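Local coordinates for protein fructosamine deglycase FrlB (Bacillus subtilis, PDB 3EUA) that catalyses the conversion of a range of fructosamine 6-phosphates to glucose 6-phosphate and a free amino acid, at residues A208-Y211 with S212-L216; S319-R322 with Y323-K326; D288-K291 with G292-A295. One frame throughout, in Å; residues are numbered along the deposited sequence.

How the contacts relate
All three contacts are local, between residues three to five positions apart, so none closes a long loop; they follow one another in series without nesting or crossing. From the N terminus, contact 1 comes first, on helix 205-220 of the second SIS repeat. Contact 3 follows near the start of helix 288-313 in the same repeat, where Tyr293 reaches over to helix 41-50 of the first. Contact 2 comes last, in the C-terminal tail, against the end of helix 205-220. The centres of contacts 1 and 2 are about 16 Å apart and both touch the second subunit; contact 3, about 36 Å from contact 2 between centres, lies across the chain's centre from both.

Contact 1: A208-Y211 with S212-L216; sequences AYSY and SICIL
Tyr209 against Ile213 and Tyr211 against Ile215 are aromatic-on-aliphatic contacts, each pair a tyrosine and the isoleucine one turn further along helix 205-220, the helix of a beta-alpha-beta crossover joining strands 197-200 and 226-228 in the second SIS repeat. Ile213 CG1 sits over the centre of the Tyr209 ring, 4.1 Å from its centroid, while Ile213 CD1 reaches the hydroxyl half at Tyr209 CE2 (3.5 Å). The hydroxyl of Tyr209 goes on to Glu231 of the second subunit, so this side of the helix faces that subunit. Tyr211 leaves in another direction, toward helix 288-313. With chi1 at -153° its CG stays beside the carbonyl carbon, which lays one ring face over the next turn: Ile215 CB is 4.0 Å from the ring centroid, in a CH-pi contact. Leu216 CD1 closes in obliquely, 3.8 Å from Tyr211 CD2. Replacing Tyr211 by an alanine would probably open a gap beside Ile215 and Leu216 and cost the packing on Tyr306 and Ala307. Ser212 OG, in the buried interior, is held by Thr198 and Ser224. The backbone widens here: Ile213 N bonds to Tyr209 O in the ordinary alpha manner, nearly straight at 173°, but in the pi-type turn at 212-216 Leu216 N skips back five residues to Tyr211 O, at 2.9 Å.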
# COMPACT_ATOMS: atom_id res chain seq x y z
N ALA A 208 5.90 -8.29 -6.27
CA ALA A 208 7.07 -7.48 -6.02
C ALA A 208 7.22 -7.26 -4.51
O ALA A 208 8.31 -7.43 -3.92
CB ALA A 208 6.93 -6.13 -6.70
N TYR A 209 6.13 -6.87 -3.87
CA TYR A 209 6.16 -6.62 -2.42
C TYR A 209 6.64 -7.86 -1.67
O TYR A 209 7.53 -7.78 -0.80
CB TYR A 209 4.78 -6.14 -1.95
CG TYR A 209 4.63 -5.96 -0.45
CD1 TYR A 209 5.28 -4.90 0.23
CD2 TYR A 209 3.82 -6.78 0.29
CE1 TYR A 209 5.12 -4.72 1.59
CE2 TYR A 209 3.68 -6.62 1.67
CZ TYR A 209 4.31 -5.58 2.31
OH TYR A 209 4.18 -5.43 3.69
N SER A 210 6.05 -9.01 -1.99
CA SER A 210 6.44 -10.26 -1.32
C SER A 210 7.90 -10.56 -1.58
O SER A 210 8.65 -10.96 -0.70
CB SER A 210 5.58 -11.42 -1.84
OG SER A 210 5.77 -12.54 -1.00
N TYR A 211 8.35 -10.37 -2.81
CA TYR A 211 9.77 -10.68 -3.08
C TYR A 211 10.65 -9.81 -2.24
O TYR A 211 11.69 -10.25 -1.73
CB TYR A 211 10.14 -10.49 -4.54
CG TYR A 211 11.29 -11.36 -4.97
CD1 TYR A 211 11.10 -12.69 -5.21
CD2 TYR A 211 12.55 -10.85 -5.16
CE1 TYR A 211 12.13 -13.52 -5.59
CE2 TYR A 211 13.60 -11.67 -5.58
CZ TYR A 211 13.36 -13.00 -5.80
OH TYR A 211 14.37 -13.84 -6.19
N SER A 212 10.26 -8.54 -2.10
CA SER A 212 11.05 -7.60 -1.30
C SER A 212 11.07 -7.93 0.19
O SER A 212 12.15 -8.09 0.79
CB SER A 212 10.55 -6.15 -1.46
OG SER A 212 10.85 -5.63 -2.76
N ILE A 213 9.89 -8.07 0.77
CA ILE A 213 9.82 -8.26 2.21
C ILE A 213 10.10 -9.68 2.73
O ILE A 213 10.67 -9.83 3.80
CB ILE A 213 8.51 -7.70 2.82
CG1 ILE A 213 7.29 -8.47 2.30
CG2 ILE A 213 8.42 -6.17 2.58
CD1 ILE A 213 6.16 -8.52 3.32
N CYS A 214 9.73 -10.68 1.93
CA CYS A 214 9.90 -12.10 2.24
C CYS A 214 11.18 -12.71 1.68
O CYS A 214 12.04 -13.11 2.43
CB CYS A 214 8.70 -12.88 1.75
SG CYS A 214 7.19 -12.34 2.59
N ILE A 215 11.36 -12.73 0.38
CA ILE A 215 12.54 -13.37 -0.14
C ILE A 215 13.81 -12.60 0.20
O ILE A 215 14.75 -13.14 0.82
CB ILE A 215 12.48 -13.59 -1.67
CG1 ILE A 215 11.32 -14.53 -2.06
CG2 ILE A 215 13.85 -14.09 -2.16
CD1 ILE A 215 11.47 -16.00 -1.64
N LEU A 216 13.82 -11.31 -0.12
CA LEU A 216 15.02 -10.53 0.07
C LEU A 216 15.34 -10.17 1.51
O LEU A 216 16.38 -10.57 2.02
CB LEU A 216 15.01 -9.30 -0.86
CG LEU A 216 15.02 -9.70 -2.37
CD1 LEU A 216 14.85 -8.47 -3.24
CD2 LEU A 216 16.29 -10.47 -2.79

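Contact 2: S319-R322 with Y323-K326; sequences SHRR and YMWK
The guanidinium of Arg321 has the six-membered part of the Trp325 indole over one face, with Trp325 CZ3 3.8 Å above its plane and near its centre, and the methyl CE of selenomethionine Met324 at its edge. The two planes are 36° apart, so the overlap is a tilted one. Arg321 CG itself approaches Trp325 CZ3 to 3.5 Å, and the bend at chi2 (-66°) turns the rest of the chain so that the guanidinium also comes over the indole. One face of Trp325 is covered by CG of its neighbour Met324, and the carbonyl of Ser319 lies at its edge. On the Tyr323 ring the cover is Arg322 CG, 3.6 Å from the centroid and almost exactly on the ring normal, a CH-pi contact. The Arg322 guanidinium, tilted 24° from that ring, has Tyr323 OH over one face and makes a cation-pi contact with Trp221. Glu238 and Ile240 of the second subunit take up the polar ends of Arg322 and Tyr323.

Lys326 extends fully beyond CG, and its NZ donates to Arg321 O at 2.8 Å. A water accepts from both Lys326 NZ (2.8 Å) and Arg321 N (3.1 Å), so that the Lys326 amine reaches the Arg321 C=O directly and the Arg321 N-H through water. Arg321 NH1 bonds to His320 O and Leu318 O, and NH2 forms a salt bridge with Glu218. In this irregular C-terminal tail Arg321 and Arg322 thus pack on rings while their N-H groups go to carbonyls and, for Arg321, Glu218; with Lys326 on a carbonyl too, these bonds probably hold its course.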
# COMPACT_ATOMS: atom_id res chain seq x y z
N SER A 319 15.35 -20.80 4.56
CA SER A 319 14.76 -21.13 5.87
C SER A 319 15.47 -20.45 7.04
O SER A 319 14.95 -20.46 8.16
CB SER A 319 14.80 -22.65 6.06
OG SER A 319 16.13 -23.12 5.83
N HIS A 320 16.62 -19.84 6.80
CA HIS A 320 17.38 -19.23 7.88
C HIS A 320 16.71 -17.99 8.46
O HIS A 320 16.13 -17.22 7.71
CB HIS A 320 18.78 -18.88 7.39
CG HIS A 320 19.67 -18.40 8.48
ND1 HIS A 320 20.23 -19.26 9.40
CD2 HIS A 320 20.09 -17.16 8.81
CE1 HIS A 320 20.97 -18.56 10.25
NE2 HIS A 320 20.89 -17.28 9.92
N ARG A 321 16.75 -17.85 9.79
CA ARG A 321 16.19 -16.72 10.50
C ARG A 321 17.03 -16.44 11.72
O ARG A 321 17.67 -17.36 12.28
CB ARG A 321 14.77 -17.00 11.00
CG ARG A 321 13.71 -17.27 9.93
CD ARG A 321 13.39 -16.08 9.01
NE ARG A 321 12.22 -16.42 8.18
CZ ARG A 321 12.24 -17.22 7.11
NH1 ARG A 321 13.36 -17.78 6.67
NH2 ARG A 321 11.11 -17.48 6.46
N ARG A 322 17.05 -15.19 12.16
CA ARG A 322 17.73 -14.83 13.38
C ARG A 322 16.73 -14.39 14.42
O ARG A 322 17.03 -14.46 15.58
CB ARG A 322 18.77 -13.75 13.14
CG ARG A 322 18.33 -12.52 12.45
CD ARG A 322 19.54 -11.64 12.31
NE ARG A 322 19.34 -10.58 11.35
CZ ARG A 322 20.34 -9.87 10.85
NH1 ARG A 322 21.60 -10.13 11.20
NH2 ARG A 322 20.11 -8.93 9.95
N TYR A 323 15.51 -14.02 14.00
CA TYR A 323 14.49 -13.55 14.95
C TYR A 323 13.22 -14.39 14.91
O TYR A 323 12.77 -14.87 15.97
CB TYR A 323 14.15 -12.07 14.71
CG TYR A 323 15.37 -11.16 14.62
CD1 TYR A 323 16.39 -11.24 15.56
CD2 TYR A 323 15.47 -10.17 13.63
CE1 TYR A 323 17.49 -10.41 15.51
CE2 TYR A 323 16.60 -9.33 13.58
CZ TYR A 323 17.59 -9.46 14.51
OH TYR A 323 18.70 -8.63 14.48
N MSE A 324 12.66 -14.57 13.72
CA MSE A 324 11.43 -15.33 13.59
C MSE A 324 11.67 -16.75 14.07
O MSE A 324 12.68 -17.41 13.74
CB MSE A 324 10.93 -15.35 12.16
CG MSE A 324 9.54 -15.95 11.98
SE MSE A 324 9.02 -16.04 10.10
CE MSE A 324 9.42 -14.26 9.61
N TRP A 325 10.71 -17.17 14.89
CA TRP A 325 10.71 -18.48 15.54
C TRP A 325 11.85 -18.65 16.55
O TRP A 325 12.01 -19.74 17.13
CB TRP A 325 10.79 -19.65 14.53
CG TRP A 325 9.81 -19.62 13.38
CD1 TRP A 325 8.46 -19.60 13.46
CD2 TRP A 325 10.12 -19.69 11.97
NE1 TRP A 325 7.91 -19.60 12.20
CE2 TRP A 325 8.91 -19.66 11.27
CE3 TRP A 325 11.32 -19.74 11.24
CZ2 TRP A 325 8.85 -19.69 9.88
CZ3 TRP A 325 11.25 -19.78 9.84
CH2 TRP A 325 10.03 -19.74 9.18
N LYS A 326 12.66 -17.62 16.80
CA LYS A 326 13.79 -17.75 17.72
C LYS A 326 13.79 -16.84 18.92
O LYS A 326 14.39 -17.21 19.94
CB LYS A 326 15.10 -17.57 16.96
CG LYS A 326 15.25 -18.65 15.93
CD LYS A 326 16.59 -18.63 15.26
CE LYS A 326 16.64 -19.75 14.25
NZ LYS A 326 17.97 -19.82 13.63
O HOH W 1 17.75 -20.56 10.97

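Contact 3: D288-K291 with G292-A295; sequences DSVK and GYLA
Val290 O accepts from Leu294 N at 3.0 Å and also takes a weak bond from Tyr293 N. The next carbonyl, Lys291 O, receives Ala295 N at 2.9 Å, with a weak second donor in Leu294 N. Gly292 N is served differently: Asp288 O, four residues back, is 4.9 Å from it, too far for a direct bond, and a water fills the place, accepting from Gly292 N at 2.9 Å and donating to Asp288 O at 2.6 Å. A second water takes a weak bond from Gly292 N, donates to Ser289 O, and sits over the centre of one face of the Tyr293 ring.

In this first part of helix 288-313, in the second SIS repeat, water thus links Asp288 O to Gly292 N, while direct i+4 bonds join 290 to 294 and 291 to 295. Lys291, bent at chi4 (-55°), turns its NZ back to Asp288 OD1 in a salt bridge of 3.2 Å; the carbonyls of Ile286 and Phe283 accept from the same nitrogen. Ser289 OG bonds to Asp287. The Tyr293 hydroxyl is taken by Glu50, and the Tyr293 carbonyl by Tyr142, both in the first repeat. On the apolar side Val290 and Leu294 run alongside each other, CG2 of the valine 3.8 Å from CD1 of the leucine, and Leu294 packs onward against Leu165 and Leu168 of helix 158-190.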
# COMPACT_ATOMS: atom_id res chain seq x y z
N ASP A 288 -8.34 -14.68 -22.70
CA ASP A 288 -7.99 -13.26 -22.61
C ASP A 288 -8.67 -12.54 -21.44
O ASP A 288 -8.11 -11.60 -20.87
CB ASP A 288 -8.37 -12.53 -23.92
CG ASP A 288 -7.48 -12.89 -25.12
OD1 ASP A 288 -6.47 -13.59 -24.95
OD2 ASP A 288 -7.79 -12.46 -26.28
N SER A 289 -9.89 -12.97 -21.08
CA SER A 289 -10.63 -12.34 -19.99
C SER A 289 -9.94 -12.46 -18.62
O SER A 289 -10.20 -11.67 -17.73
CB SER A 289 -12.03 -12.96 -19.92
OG SER A 289 -11.99 -14.35 -19.65
N VAL A 290 -9.04 -13.42 -18.47
CA VAL A 290 -8.37 -13.66 -17.19
C VAL A 290 -6.83 -13.71 -17.26
O VAL A 290 -6.21 -13.89 -16.20
CB VAL A 290 -8.92 -14.97 -16.53
CG1 VAL A 290 -10.41 -14.84 -16.24
CG2 VAL A 290 -8.69 -16.19 -17.41
N LYS A 291 -6.19 -13.54 -18.44
CA LYS A 291 -4.70 -13.55 -18.53
C LYS A 291 -4.04 -12.55 -17.56
O LYS A 291 -3.03 -12.83 -16.89
CB LYS A 291 -4.18 -13.17 -19.92
CG LYS A 291 -4.46 -14.06 -21.09
CD LYS A 291 -3.48 -13.65 -22.21
CE LYS A 291 -3.92 -14.07 -23.63
NZ LYS A 291 -4.21 -15.50 -23.83
N GLY A 292 -4.64 -11.37 -17.47
CA GLY A 292 -4.09 -10.32 -16.61
C GLY A 292 -4.18 -10.66 -15.14
O GLY A 292 -3.31 -10.26 -14.34
N TYR A 293 -5.21 -11.42 -14.78
CA TYR A 293 -5.39 -11.83 -13.40
C TYR A 293 -4.49 -12.99 -13.03
O TYR A 293 -4.11 -13.12 -11.85
CB TYR A 293 -6.85 -12.20 -13.11
CG TYR A 293 -7.90 -11.16 -13.48
CD1 TYR A 293 -7.69 -9.81 -13.21
CD2 TYR A 293 -9.16 -11.53 -13.96
CE1 TYR A 293 -8.65 -8.86 -13.51
CE2 TYR A 293 -10.14 -10.56 -14.28
CZ TYR A 293 -9.87 -9.22 -14.03
OH TYR A 293 -10.76 -8.21 -14.26
N LEU A 294 -4.12 -13.82 -14.00
CA LEU A 294 -3.29 -15.01 -13.76
C LEU A 294 -1.78 -14.81 -13.91
O LEU A 294 -0.98 -15.54 -13.31
CB LEU A 294 -3.74 -16.17 -14.68
CG LEU A 294 -5.16 -16.69 -14.39
CD1 LEU A 294 -5.66 -17.60 -15.52
CD2 LEU A 294 -5.27 -17.37 -13.00
N ALA A 295 -1.38 -13.82 -14.69
CA ALA A 295 0.06 -13.56 -14.90
C ALA A 295 0.86 -13.39 -13.62
O ALA A 295 2.01 -13.87 -13.57
CB ALA A 295 0.30 -12.36 -15.79
O HOH W 2 -6.57 -10.23 -19.24
O HOH W 3 -7.38 -10.20 -16.93